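Local coordinates for protein Crov588 (Cafeteriavirus, PDB 6NYR) that is of unknown function but builds a leucine-rich repeat solenoid of FNIP repeats that curves round into a circular shape, at residues A[520-525]-A[540-545]; A[546-551]-A[564-569]; A[502-507]-A[524-529]; A[476-481]-A[498-503]. All blocks are in the same frame, centred on the assembly; numbering follows the deposited sequence.

Contact 1 of 4, residues A[520-525]-A[540-545]; sequences LIFGTS and THLTFG
Leu-520 opens the pairing through its backbone: its N sits 2.9 Å from His-541 O, donating from above the carbonyl plane, and Leu-520 O takes the N-H of Thr-543 nearly along the C=O axis at 3.0 Å. Its side chain, with CG anti to the backbone N, runs alongside that of Leu-542, and Leu-520 CD2 meets Leu-542 CD1 at 3.8 Å. Ile-521 is on the other face, beside Thr-543; the tip of its longer branch does the touching, CD1 lying 3.6 Å from Thr-543 CB. A water bonded to Thr-543 OG1 also gives a weak bond to Leu-520 O. These are two successive parallel strands of the leucine-rich repeat solenoid, one from each of two FNIP repeats. At Phe-522 the N-H bond to Thr-543 O is almost straight (2.9 Å, 175°). Phe-522 and Phe-544 share the same torsions, CG anti to the carbonyl carbon, so their planes are only 5° apart; yet the rings are slid so far that they barely overlap, with CD2 of Phe-522 3.8 Å from CD1 of Phe-544. Beyond them Gly-523 O receives a CA-H contact from Gly-545 CA at 3.3 Å.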
loop_
_atom_site.group_PDB
_atom_site.type_symbol
_atom_site.label_atom_id
_atom_site.label_comp_id
_atom_site.label_asym_id
_atom_site.label_seq_id
_atom_site.Cartn_x
_atom_site.Cartn_y
_atom_site.Cartn_z
ATOM N N LEU A 520 -11.321 20.149 12.662
ATOM C CA LEU A 520 -10.871 20.155 14.050
ATOM C C LEU A 520 -10.931 18.735 14.590
ATOM O O LEU A 520 -11.961 18.063 14.470
ATOM C CB LEU A 520 -11.722 21.095 14.905
ATOM C CG LEU A 520 -11.283 21.243 16.359
ATOM C CD1 LEU A 520 -9.823 21.673 16.450
ATOM C CD2 LEU A 520 -12.177 22.230 17.094
ATOM N N ILE A 521 -9.831 18.290 15.191
ATOM C CA ILE A 521 -9.693 16.932 15.698
ATOM C C ILE A 521 -9.259 17.019 17.153
ATOM O O ILE A 521 -8.168 17.525 17.444
ATOM C CB ILE A 521 -8.654 16.119 14.894
ATOM C CG1 ILE A 521 -8.990 16.114 13.402
ATOM C CG2 ILE A 521 -8.539 14.706 15.472
ATOM C CD1 ILE A 521 -10.141 15.234 13.009
ATOM N N PHE A 522 -10.100 16.537 18.061
ATOM C CA PHE A 522 -9.736 16.464 19.467
ATOM C C PHE A 522 -9.101 15.119 19.781
ATOM O O PHE A 522 -9.489 14.086 19.227
ATOM C CB PHE A 522 -10.957 16.688 20.356
ATOM C CG PHE A 522 -11.374 18.123 20.458
ATOM C CD1 PHE A 522 -10.604 19.030 21.164
ATOM C CD2 PHE A 522 -12.531 18.570 19.844
ATOM C CE1 PHE A 522 -10.981 20.352 21.265
ATOM C CE2 PHE A 522 -12.913 19.895 19.935
ATOM C CZ PHE A 522 -12.139 20.787 20.647
ATOM N N GLY A 523 -8.118 15.138 20.671
ATOM C CA GLY A 523 -7.444 13.933 21.091
ATOM C C GLY A 523 -8.184 13.192 22.193
ATOM O O GLY A 523 -9.299 13.532 22.593
ATOM N N THR A 524 -7.517 12.153 22.699
ATOM C CA THR A 524 -8.120 11.265 23.685
ATOM C C THR A 524 -8.723 12.035 24.851
ATOM O O THR A 524 -9.873 11.800 25.242
ATOM C CB THR A 524 -7.059 10.283 24.198
ATOM O OG1 THR A 524 -6.623 9.435 23.128
ATOM C CG2 THR A 524 -7.595 9.437 25.345
ATOM N N SER A 525 -7.963 12.968 25.416
ATOM C CA SER A 525 -8.264 13.471 26.747
ATOM C C SER A 525 -9.190 14.677 26.767
ATOM O O SER A 525 -9.740 14.988 27.830
ATOM C CB SER A 525 -6.963 13.834 27.471
ATOM O OG SER A 525 -6.156 12.686 27.667
ATOM N N THR A 540 -16.242 22.687 9.025
ATOM C CA THR A 540 -17.053 21.657 8.393
ATOM C C THR A 540 -16.887 20.279 9.017
ATOM O O THR A 540 -17.810 19.465 8.936
ATOM C CB THR A 540 -16.704 21.553 6.900
ATOM O OG1 THR A 540 -15.339 21.129 6.761
ATOM C CG2 THR A 540 -16.903 22.887 6.201
ATOM N N HIS A 541 -15.742 19.997 9.636
ATOM C CA HIS A 541 -15.435 18.671 10.155
ATOM C C HIS A 541 -15.043 18.798 11.618
ATOM O O HIS A 541 -14.113 19.542 11.954
ATOM C CB HIS A 541 -14.319 18.013 9.341
ATOM C CG HIS A 541 -14.742 17.605 7.966
ATOM N ND1 HIS A 541 -15.030 18.518 6.974
ATOM C CD2 HIS A 541 -14.934 16.381 7.420
ATOM C CE1 HIS A 541 -15.382 17.874 5.877
ATOM N NE2 HIS A 541 -15.329 16.576 6.119
ATOM N N LEU A 542 -15.761 18.087 12.488
ATOM C CA LEU A 542 -15.499 18.109 13.923
ATOM C C LEU A 542 -15.477 16.674 14.427
ATOM O O LEU A 542 -16.464 15.947 14.281
ATOM C CB LEU A 542 -16.558 18.928 14.664
ATOM C CG LEU A 542 -16.365 19.055 16.177
ATOM C CD1 LEU A 542 -15.036 19.731 16.490
ATOM C CD2 LEU A 542 -17.521 19.815 16.819
ATOM N N THR A 543 -14.356 16.271 15.015
ATOM C CA THR A 543 -14.184 14.922 15.538
ATOM C C THR A 543 -13.809 15.005 17.011
ATOM O O THR A 543 -12.780 15.596 17.362
ATOM C CB THR A 543 -13.113 14.159 14.752
ATOM O OG1 THR A 543 -13.592 13.890 13.429
ATOM C CG2 THR A 543 -12.765 12.850 15.449
ATOM N N PHE A 544 -14.632 14.402 17.866
ATOM C CA PHE A 544 -14.337 14.346 19.290
ATOM C C PHE A 544 -13.557 13.076 19.615
ATOM O O PHE A 544 -13.741 12.029 18.990
ATOM C CB PHE A 544 -15.622 14.401 20.121
ATOM C CG PHE A 544 -16.232 15.765 20.179
ATOM C CD1 PHE A 544 -15.644 16.768 20.934
ATOM C CD2 PHE A 544 -17.389 16.054 19.471
ATOM C CE1 PHE A 544 -16.199 18.030 20.982
ATOM C CE2 PHE A 544 -17.943 17.319 19.520
ATOM C CZ PHE A 544 -17.345 18.301 20.275
ATOM N N GLY A 545 -12.691 13.183 20.621
ATOM C CA GLY A 545 -11.843 12.087 21.031
ATOM C C GLY A 545 -12.503 11.172 22.044
ATOM O O GLY A 545 -13.697 11.260 22.331
HETATM O O HOH W 1 -12.778 16.299 11.751
#

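Contact 2 of 4, residues A[546-551]-A[564-569]; sequences TCFNQK and LEFGPK
The Phe-548 ring carries Gln-550 N over the centre of one face, 3.9 Å above its plane, because the chain folds back across the ring two residues later. Phe-566 has Leu-564 CG over one face, offset toward the rim, and at its edge it meets Phe-548, CE1 of Phe-566 lying 4.4 Å from CE2 of Phe-548. That is a loose touch between ring tips. The third flat group is the amide of Asn-549, with CG anti to the backbone N. Lys-569 O rests 3.2 Å from Asn-549 CG, and the contact is not a hydrogen bond: OD1 is itself an acceptor and ND2 is badly angled. OD1 has its partners in the following repeat, the N-H of Asn-571 and NE2 of Gln-572.

One hydrogen bond joins the two backbones, from Lys-569 N to Thr-546 O (3.2 Å, 148°), approaching nearly along the C=O axis. Beside it Lys-569 CB is also 3.2 Å from Thr-546 O, and Pro-568 CD packs 3.8 Å from Thr-546 CA. The lysine chain then runs on past Cys-547, bent at its last torsion.

In the solenoid, 546-551 is part of the loop leaving strand 541-543. Segment 564-569 holds the end of strand 563-565 and the turn after it. Within each turn Phe-548 stacks on Phe-544 and Phe-566 on Phe-570; with the Phe-548/Phe-566 touch this is reminiscent of the phenylalanine spine of other leucine-rich repeat proteins. Strand 563-565 pairs in parallel with 541-543 before it and 585-587 after it.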
loop_
_atom_site.group_PDB
_atom_site.type_symbol
_atom_site.label_atom_id
_atom_site.label_comp_id
_atom_site.label_asym_id
_atom_site.label_seq_id
_atom_site.Cartn_x
_atom_site.Cartn_y
_atom_site.Cartn_z
ATOM N N THR A 546 -11.680 10.295 22.621
ATOM C CA THR A 546 -12.183 9.271 23.529
ATOM C C THR A 546 -13.057 9.865 24.627
ATOM O O THR A 546 -14.193 9.425 24.837
ATOM C CB THR A 546 -11.009 8.506 24.154
ATOM O OG1 THR A 546 -10.286 7.804 23.135
ATOM C CG2 THR A 546 -11.499 7.519 25.205
ATOM N N CYS A 547 -12.550 10.878 25.329
ATOM C CA CYS A 547 -13.131 11.250 26.609
ATOM C C CYS A 547 -14.206 12.327 26.547
ATOM O O CYS A 547 -14.917 12.513 27.541
ATOM C CB CYS A 547 -12.034 11.734 27.567
ATOM S SG CYS A 547 -10.959 10.432 28.194
ATOM N N PHE A 548 -14.350 13.051 25.441
ATOM C CA PHE A 548 -15.273 14.178 25.446
ATOM C C PHE A 548 -16.682 13.713 25.795
ATOM O O PHE A 548 -17.294 12.943 25.046
ATOM C CB PHE A 548 -15.300 14.898 24.102
ATOM C CG PHE A 548 -16.325 16.001 24.048
ATOM C CD1 PHE A 548 -16.060 17.241 24.612
ATOM C CD2 PHE A 548 -17.562 15.790 23.460
ATOM C CE1 PHE A 548 -17.004 18.251 24.577
ATOM C CE2 PHE A 548 -18.510 16.800 23.422
ATOM C CZ PHE A 548 -18.228 18.029 23.983
ATOM N N ASN A 549 -17.205 14.187 26.928
ATOM C CA ASN A 549 -18.563 13.861 27.339
ATOM C C ASN A 549 -19.206 15.053 28.054
ATOM O O ASN A 549 -19.639 14.977 29.200
ATOM C CB ASN A 549 -18.584 12.626 28.242
ATOM C CG ASN A 549 -19.988 12.097 28.479
ATOM O OD1 ASN A 549 -20.891 12.318 27.672
ATOM N ND2 ASN A 549 -20.179 11.402 29.596
ATOM N N GLN A 550 -19.268 16.188 27.366
ATOM C CA GLN A 550 -19.936 17.375 27.876
ATOM C C GLN A 550 -21.220 17.613 27.092
ATOM O O GLN A 550 -21.323 17.255 25.915
ATOM C CB GLN A 550 -19.038 18.612 27.781
ATOM C CG GLN A 550 -17.780 18.506 28.605
ATOM C CD GLN A 550 -18.062 18.214 30.063
ATOM O OE1 GLN A 550 -18.797 18.946 30.727
ATOM N NE2 GLN A 550 -17.493 17.124 30.564
ATOM N N LYS A 551 -22.203 18.217 27.751
ATOM C CA LYS A 551 -23.442 18.539 27.062
ATOM C C LYS A 551 -23.207 19.701 26.107
ATOM O O LYS A 551 -22.520 20.673 26.438
ATOM C CB LYS A 551 -24.550 18.899 28.047
ATOM C CG LYS A 551 -25.934 18.897 27.394
ATOM C CD LYS A 551 -27.001 19.515 28.282
ATOM C CE LYS A 551 -28.034 18.481 28.708
ATOM N NZ LYS A 551 -27.481 17.568 29.752
ATOM N N LEU A 564 -19.856 15.462 11.695
ATOM C CA LEU A 564 -19.686 15.427 13.143
ATOM C C LEU A 564 -19.507 13.992 13.611
ATOM O O LEU A 564 -20.344 13.131 13.325
ATOM C CB LEU A 564 -20.885 16.065 13.851
ATOM C CG LEU A 564 -20.873 16.001 15.377
ATOM C CD1 LEU A 564 -19.612 16.625 15.949
ATOM C CD2 LEU A 564 -22.117 16.688 15.939
ATOM N N GLU A 565 -18.420 13.746 14.338
ATOM C CA GLU A 565 -18.128 12.427 14.894
ATOM C C GLU A 565 -17.900 12.567 16.394
ATOM O O GLU A 565 -16.944 13.226 16.820
ATOM C CB GLU A 565 -16.910 11.787 14.223
ATOM C CG GLU A 565 -16.533 10.429 14.805
ATOM C CD GLU A 565 -15.350 9.785 14.100
ATOM O OE1 GLU A 565 -14.911 10.324 13.061
ATOM O OE2 GLU A 565 -14.843 8.756 14.600
ATOM N N PHE A 566 -18.791 11.970 17.184
ATOM C CA PHE A 566 -18.592 11.847 18.621
ATOM C C PHE A 566 -17.731 10.629 18.937
ATOM O O PHE A 566 -17.710 9.644 18.193
ATOM C CB PHE A 566 -19.932 11.726 19.349
ATOM C CG PHE A 566 -20.731 12.991 19.358
ATOM C CD1 PHE A 566 -20.305 14.086 20.092
ATOM C CD2 PHE A 566 -21.910 13.087 18.641
ATOM C CE1 PHE A 566 -21.034 15.252 20.101
ATOM C CE2 PHE A 566 -22.645 14.257 18.650
ATOM C CZ PHE A 566 -22.205 15.338 19.381
ATOM N N GLY A 567 -17.028 10.697 20.063
ATOM C CA GLY A 567 -16.134 9.638 20.465
ATOM C C GLY A 567 -16.766 8.602 21.370
ATOM O O GLY A 567 -17.940 8.685 21.736
ATOM N N PRO A 568 -15.969 7.601 21.761
ATOM C CA PRO A 568 -16.488 6.505 22.592
ATOM C C PRO A 568 -17.370 6.915 23.763
ATOM O O PRO A 568 -18.448 6.341 23.947
ATOM C CB PRO A 568 -15.204 5.820 23.089
ATOM C CG PRO A 568 -14.227 6.015 21.957
ATOM C CD PRO A 568 -14.595 7.340 21.283
ATOM N N LYS A 569 -16.929 7.883 24.563
ATOM C CA LYS A 569 -17.562 8.161 25.846
ATOM C C LYS A 569 -18.664 9.218 25.797
ATOM O O LYS A 569 -19.293 9.472 26.830
ATOM C CB LYS A 569 -16.501 8.583 26.875
ATOM C CG LYS A 569 -15.707 7.427 27.462
ATOM C CD LYS A 569 -14.992 7.818 28.750
ATOM C CE LYS A 569 -14.343 6.599 29.401
ATOM N NZ LYS A 569 -12.937 6.829 29.839
#

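Contact 3 of 4, residues A[502-507]-A[524-529]; sequences HDFNQK and TSFNQN
Asn-505 OD1 is gripped by two donors, the backbone N of Asn-527 at 2.9 Å and, almost straight (168°), NE2 of Gln-528, also 2.9 Å from OD1. Both come from well above the plane of the Asn-505 amide. This is a rung of an asparagine ladder of the kind known in leucine-rich repeat solenoids: Asn-483 OD1, one turn earlier, accepts from Asn-505 N, and Asn-527 OD1 accepts from Asn-549 N and Gln-550 NE2, one turn later. Gln-528 reaches back because its chain bends at chi2 (-57°), crossing Asn-505 at about a right angle with the amide planes 50° apart.

His-502 O is a second doubly held acceptor. Ser-525 N meets it in the carbonyl plane at 2.9 Å, while Ser-525 OG donates to His-502 O from above that plane at 2.8 Å. The His-502 ring is fixed in its rotation by the bond from its ND1 to Asp-503 OD1, 2.6 Å and close to the ring plane, which would favour a proton on ND1. Thr-524 then crosses the ring obliquely, its OG1 3.2 Å from His-502 CD2.

Inside the turn lie Phe-504 and Phe-526, side by side and pointing the same way, each with CG anti to the backbone N. Phe-526 CD1 comes to the edge of the Phe-504 ring, 4.0 Å from its CD2. Each ring has one face covered by the backbone N two residues on, that of Gln-506 or Gln-528. At the edge of the Phe-526 ring, in its plane, Gln-506 O approaches CE1 of Phe-526 to 3.5 Å.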
loop_
_atom_site.group_PDB
_atom_site.type_symbol
_atom_site.label_atom_id
_atom_site.label_comp_id
_atom_site.label_asym_id
_atom_site.label_seq_id
_atom_site.Cartn_x
_atom_site.Cartn_y
_atom_site.Cartn_z
ATOM N N HIS A 502 -3.076 13.519 22.419
ATOM C CA HIS A 502 -3.665 12.703 23.472
ATOM C C HIS A 502 -3.982 13.527 24.711
ATOM O O HIS A 502 -5.099 13.476 25.238
ATOM C CB HIS A 502 -2.714 11.556 23.839
ATOM C CG HIS A 502 -3.255 10.647 24.899
ATOM N ND1 HIS A 502 -3.118 10.910 26.246
ATOM C CD2 HIS A 502 -3.942 9.483 24.810
ATOM C CE1 HIS A 502 -3.700 9.947 26.940
ATOM N NE2 HIS A 502 -4.205 9.068 26.093
ATOM N N ASP A 503 -3.004 14.298 25.191
ATOM C CA ASP A 503 -3.111 14.899 26.510
ATOM C C ASP A 503 -3.854 16.228 26.521
ATOM O O ASP A 503 -4.246 16.684 27.601
ATOM C CB ASP A 503 -1.718 15.134 27.112
ATOM C CG ASP A 503 -1.006 13.855 27.488
ATOM O OD1 ASP A 503 -1.578 12.757 27.308
ATOM O OD2 ASP A 503 0.142 13.958 27.972
ATOM N N PHE A 504 -4.049 16.870 25.371
ATOM C CA PHE A 504 -4.607 18.216 25.393
ATOM C C PHE A 504 -5.970 18.221 26.067
ATOM O O PHE A 504 -6.881 17.500 25.645
ATOM C CB PHE A 504 -4.744 18.796 23.997
ATOM C CG PHE A 504 -5.285 20.204 24.001
ATOM C CD1 PHE A 504 -4.429 21.283 24.126
ATOM C CD2 PHE A 504 -6.651 20.443 23.932
ATOM C CE1 PHE A 504 -4.918 22.573 24.151
ATOM C CE2 PHE A 504 -7.145 21.730 23.961
ATOM C CZ PHE A 504 -6.278 22.798 24.072
ATOM N N ASN A 505 -6.118 19.059 27.089
ATOM C CA ASN A 505 -7.380 19.162 27.809
ATOM C C ASN A 505 -7.507 20.534 28.465
ATOM O O ASN A 505 -7.688 20.634 29.685
ATOM C CB ASN A 505 -7.486 18.055 28.858
ATOM C CG ASN A 505 -8.884 17.934 29.438
ATOM O OD1 ASN A 505 -9.859 18.404 28.848
ATOM N ND2 ASN A 505 -8.991 17.302 30.597
ATOM N N GLN A 506 -7.393 21.591 27.664
ATOM C CA GLN A 506 -7.519 22.958 28.147
ATOM C C GLN A 506 -8.773 23.593 27.558
ATOM O O GLN A 506 -9.210 23.236 26.461
ATOM C CB GLN A 506 -6.296 23.803 27.765
ATOM C CG GLN A 506 -4.977 23.316 28.326
ATOM C CD GLN A 506 -4.970 23.254 29.840
ATOM O OE1 GLN A 506 -5.325 24.216 30.518
ATOM N NE2 GLN A 506 -4.559 22.110 30.378
ATOM N N LYS A 507 -9.346 24.543 28.291
ATOM C CA LYS A 507 -10.497 25.281 27.789
ATOM C C LYS A 507 -10.106 26.127 26.584
ATOM O O LYS A 507 -8.984 26.639 26.500
ATOM C CB LYS A 507 -11.096 26.151 28.893
ATOM C CG LYS A 507 -11.915 25.347 29.897
ATOM C CD LYS A 507 -12.391 26.180 31.078
ATOM C CE LYS A 507 -13.100 25.287 32.092
ATOM N NZ LYS A 507 -13.195 25.898 33.445
ATOM N N THR A 524 -7.517 12.153 22.699
ATOM C CA THR A 524 -8.120 11.265 23.685
ATOM C C THR A 524 -8.723 12.035 24.851
ATOM O O THR A 524 -9.873 11.800 25.242
ATOM C CB THR A 524 -7.059 10.283 24.198
ATOM O OG1 THR A 524 -6.623 9.435 23.128
ATOM C CG2 THR A 524 -7.595 9.437 25.345
ATOM N N SER A 525 -7.963 12.968 25.416
ATOM C CA SER A 525 -8.264 13.471 26.747
ATOM C C SER A 525 -9.190 14.677 26.767
ATOM O O SER A 525 -9.740 14.988 27.830
ATOM C CB SER A 525 -6.963 13.834 27.471
ATOM O OG SER A 525 -6.156 12.686 27.667
ATOM N N PHE A 526 -9.383 15.362 25.645
ATOM C CA PHE A 526 -10.153 16.595 25.682
ATOM C C PHE A 526 -11.551 16.329 26.230
ATOM O O PHE A 526 -12.288 15.490 25.702
ATOM C CB PHE A 526 -10.253 17.234 24.300
ATOM C CG PHE A 526 -11.040 18.513 24.308
ATOM C CD1 PHE A 526 -10.475 19.677 24.798
ATOM C CD2 PHE A 526 -12.353 18.545 23.870
ATOM C CE1 PHE A 526 -11.194 20.854 24.833
ATOM C CE2 PHE A 526 -13.079 19.718 23.897
ATOM C CZ PHE A 526 -12.497 20.877 24.381
ATOM N N ASN A 527 -11.919 17.044 27.287
ATOM C CA ASN A 527 -13.248 16.904 27.869
ATOM C C ASN A 527 -13.653 18.211 28.549
ATOM O O ASN A 527 -14.074 18.235 29.706
ATOM C CB ASN A 527 -13.286 15.731 28.850
ATOM C CG ASN A 527 -14.694 15.384 29.286
ATOM O OD1 ASN A 527 -15.667 15.747 28.624
ATOM N ND2 ASN A 527 -14.811 14.672 30.401
ATOM N N GLN A 528 -13.542 19.319 27.823
ATOM C CA GLN A 528 -13.947 20.624 28.326
ATOM C C GLN A 528 -15.201 21.090 27.601
ATOM O O GLN A 528 -15.351 20.872 26.395
ATOM C CB GLN A 528 -12.838 21.667 28.158
ATOM C CG GLN A 528 -11.540 21.328 28.873
ATOM C CD GLN A 528 -11.726 21.117 30.364
ATOM O OE1 GLN A 528 -12.365 21.919 31.046
ATOM N NE2 GLN A 528 -11.167 20.029 30.876
ATOM N N ASN A 529 -16.103 21.722 28.345
ATOM C CA ASN A 529 -17.346 22.203 27.762
ATOM C C ASN A 529 -17.065 23.269 26.711
ATOM O O ASN A 529 -16.243 24.167 26.915
ATOM C CB ASN A 529 -18.244 22.775 28.856
ATOM C CG ASN A 529 -19.564 23.272 28.321
ATOM O OD1 ASN A 529 -20.371 22.499 27.804
ATOM N ND2 ASN A 529 -19.796 24.576 28.442
#

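Contact 4 of 4, residues A[476-481]-A[498-503]; sequences LELGHN and LELGHD
The strand-lined inner side of the leucine-rich repeat ring holds this pair, two successive turns in exact register from Leu-476 with Leu-498 to Asn-481 with Asp-503. Glu-499 N bonds to Leu-476 O at 2.9 Å, and Leu-478 N to Glu-499 O, also at 2.9 Å and virtually straight. On one face the leucines lie side by side, CD2 of Leu-476 reaching CD1 of Leu-498 at 3.5 Å, with Leu-478 against Leu-500 beyond. On the other, Glu-477 and Glu-499 run parallel and extended, and their carboxylates stack 17° apart with the two OE2 atoms separated by 4.0 Å; this may raise their proton affinity, although each OE1 is bonded to a tyrosine, Tyr-475 OH or Tyr-497 OH. Each residue thus lies against its equivalent in the next turn of the solenoid. Past the strands, the His-480 and His-502 rings form an offset stack, centroids 4.2 Å apart and planes at 4°, with His-502 CB over the His-480 face. Asn-481 OD1 accepts from His-480 ND1 at 2.9 Å, the counterpart of the bond Asp-503 OD1 accepts from His-502 ND1. Asp-503 N bonds to His-480 O at 2.8 Å, and a water donates to both Asn-481 O and Asp-503 OD2.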
loop_
_atom_site.group_PDB
_atom_site.type_symbol
_atom_site.label_atom_id
_atom_site.label_comp_id
_atom_site.label_asym_id
_atom_site.label_seq_id
_atom_site.Cartn_x
_atom_site.Cartn_y
_atom_site.Cartn_z
ATOM N N LEU A 476 -1.633 22.071 11.388
ATOM C CA LEU A 476 -0.963 22.036 12.682
ATOM C C LEU A 476 -1.372 20.759 13.394
ATOM O O LEU A 476 -2.550 20.569 13.711
ATOM C CB LEU A 476 -1.318 23.262 13.526
ATOM C CG LEU A 476 -0.788 23.280 14.958
ATOM C CD1 LEU A 476 0.732 23.165 14.958
ATOM C CD2 LEU A 476 -1.239 24.528 15.694
ATOM N N GLU A 477 -0.399 19.888 13.645
ATOM C CA GLU A 477 -0.616 18.655 14.386
ATOM C C GLU A 477 0.213 18.704 15.659
ATOM O O GLU A 477 1.443 18.796 15.600
ATOM C CB GLU A 477 -0.231 17.436 13.553
ATOM C CG GLU A 477 -0.306 16.128 14.323
ATOM C CD GLU A 477 -0.084 14.922 13.441
ATOM O OE1 GLU A 477 0.042 15.102 12.211
ATOM O OE2 GLU A 477 -0.030 13.797 13.977
ATOM N N LEU A 478 -0.457 18.638 16.802
ATOM C CA LEU A 478 0.205 18.599 18.097
ATOM C C LEU A 478 0.204 17.168 18.615
ATOM O O LEU A 478 -0.670 16.362 18.281
ATOM C CB LEU A 478 -0.484 19.539 19.087
ATOM C CG LEU A 478 -0.369 21.005 18.660
ATOM C CD1 LEU A 478 -1.551 21.822 19.141
ATOM C CD2 LEU A 478 0.937 21.607 19.168
ATOM N N GLY A 479 1.200 16.859 19.442
ATOM C CA GLY A 479 1.520 15.493 19.785
ATOM C C GLY A 479 0.937 15.048 21.111
ATOM O O GLY A 479 0.139 15.737 21.746
ATOM N N HIS A 480 1.368 13.855 21.529
ATOM C CA HIS A 480 0.783 13.186 22.686
ATOM C C HIS A 480 0.751 14.090 23.909
ATOM O O HIS A 480 -0.276 14.198 24.589
ATOM C CB HIS A 480 1.576 11.907 22.991
ATOM C CG HIS A 480 0.902 10.993 23.966
ATOM N ND1 HIS A 480 0.950 11.186 25.330
ATOM C CD2 HIS A 480 0.162 9.875 23.770
ATOM C CE1 HIS A 480 0.262 10.231 25.931
ATOM N NE2 HIS A 480 -0.221 9.421 25.007
ATOM N N ASN A 481 1.872 14.738 24.215
ATOM C CA ASN A 481 2.028 15.396 25.501
ATOM C C ASN A 481 1.632 16.861 25.501
ATOM O O ASN A 481 1.631 17.477 26.574
ATOM C CB ASN A 481 3.478 15.278 25.986
ATOM C CG ASN A 481 3.831 13.875 26.424
ATOM O OD1 ASN A 481 3.009 12.962 26.351
ATOM N ND2 ASN A 481 5.066 13.690 26.880
ATOM N N LEU A 498 -6.358 21.534 12.283
ATOM C CA LEU A 498 -5.754 21.559 13.610
ATOM C C LEU A 498 -6.072 20.240 14.295
ATOM O O LEU A 498 -7.243 19.942 14.553
ATOM C CB LEU A 498 -6.284 22.729 14.443
ATOM C CG LEU A 498 -5.864 22.768 15.913
ATOM C CD1 LEU A 498 -4.364 22.996 16.049
ATOM C CD2 LEU A 498 -6.647 23.830 16.682
ATOM N N GLU A 499 -5.038 19.468 14.603
ATOM C CA GLU A 499 -5.183 18.196 15.297
ATOM C C GLU A 499 -4.517 18.312 16.663
ATOM O O GLU A 499 -3.312 18.570 16.754
ATOM C CB GLU A 499 -4.563 17.052 14.500
ATOM C CG GLU A 499 -4.777 15.687 15.151
ATOM C CD GLU A 499 -4.164 14.546 14.367
ATOM O OE1 GLU A 499 -4.000 14.681 13.135
ATOM O OE2 GLU A 499 -3.843 13.513 14.993
ATOM N N LEU A 500 -5.305 18.129 17.714
ATOM C CA LEU A 500 -4.825 18.128 19.085
ATOM C C LEU A 500 -4.517 16.699 19.505
ATOM O O LEU A 500 -5.119 15.744 19.005
ATOM C CB LEU A 500 -5.874 18.754 19.996
ATOM C CG LEU A 500 -6.110 20.218 19.603
ATOM C CD1 LEU A 500 -7.532 20.658 19.906
ATOM C CD2 LEU A 500 -5.106 21.131 20.298
ATOM N N GLY A 501 -3.564 16.558 20.424
ATOM C CA GLY A 501 -3.018 15.268 20.776
ATOM C C GLY A 501 -3.674 14.633 21.989
ATOM O O GLY A 501 -4.678 15.106 22.523
ATOM N N HIS A 502 -3.076 13.519 22.419
ATOM C CA HIS A 502 -3.665 12.703 23.472
ATOM C C HIS A 502 -3.982 13.527 24.711
ATOM O O HIS A 502 -5.099 13.476 25.238
ATOM C CB HIS A 502 -2.714 11.556 23.839
ATOM C CG HIS A 502 -3.255 10.647 24.899
ATOM N ND1 HIS A 502 -3.118 10.910 26.246
ATOM C CD2 HIS A 502 -3.942 9.483 24.810
ATOM C CE1 HIS A 502 -3.700 9.947 26.940
ATOM N NE2 HIS A 502 -4.205 9.068 26.093
ATOM N N ASP A 503 -3.004 14.298 25.191
ATOM C CA ASP A 503 -3.111 14.899 26.510
ATOM C C ASP A 503 -3.854 16.228 26.521
ATOM O O ASP A 503 -4.246 16.684 27.601
ATOM C CB ASP A 503 -1.718 15.134 27.112
ATOM C CG ASP A 503 -1.006 13.855 27.488
ATOM O OD1 ASP A 503 -1.578 12.757 27.308
ATOM O OD2 ASP A 503 0.142 13.958 27.972
HETATM O O HOH W 2 -1.279 13.609 17.233
HETATM O O HOH W 3 1.127 16.445 28.804
#

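Along the chain the order is contact 4, then contacts 3 and 1, then contact 2, a walk through successive turns of one solenoid. Contacts 4 and 1 pair parallel strands, 475-477 with 497-499 and 519-521 with 541-543; strands 497-499 and 519-521 are themselves neighbours. Contact 3 shares His-502 and Asp-503 with contact 4, and Thr-524 and Ser-525 with contact 1, carrying the same turns away from the strands into the loops. Contact 2 follows, its centre about 9 Å from that of contact 1 and about 17 Å from that of contact 4, which it does not touch. The repeated strand and loop layers thus join turn to turn along the curved, ring-like solenoid.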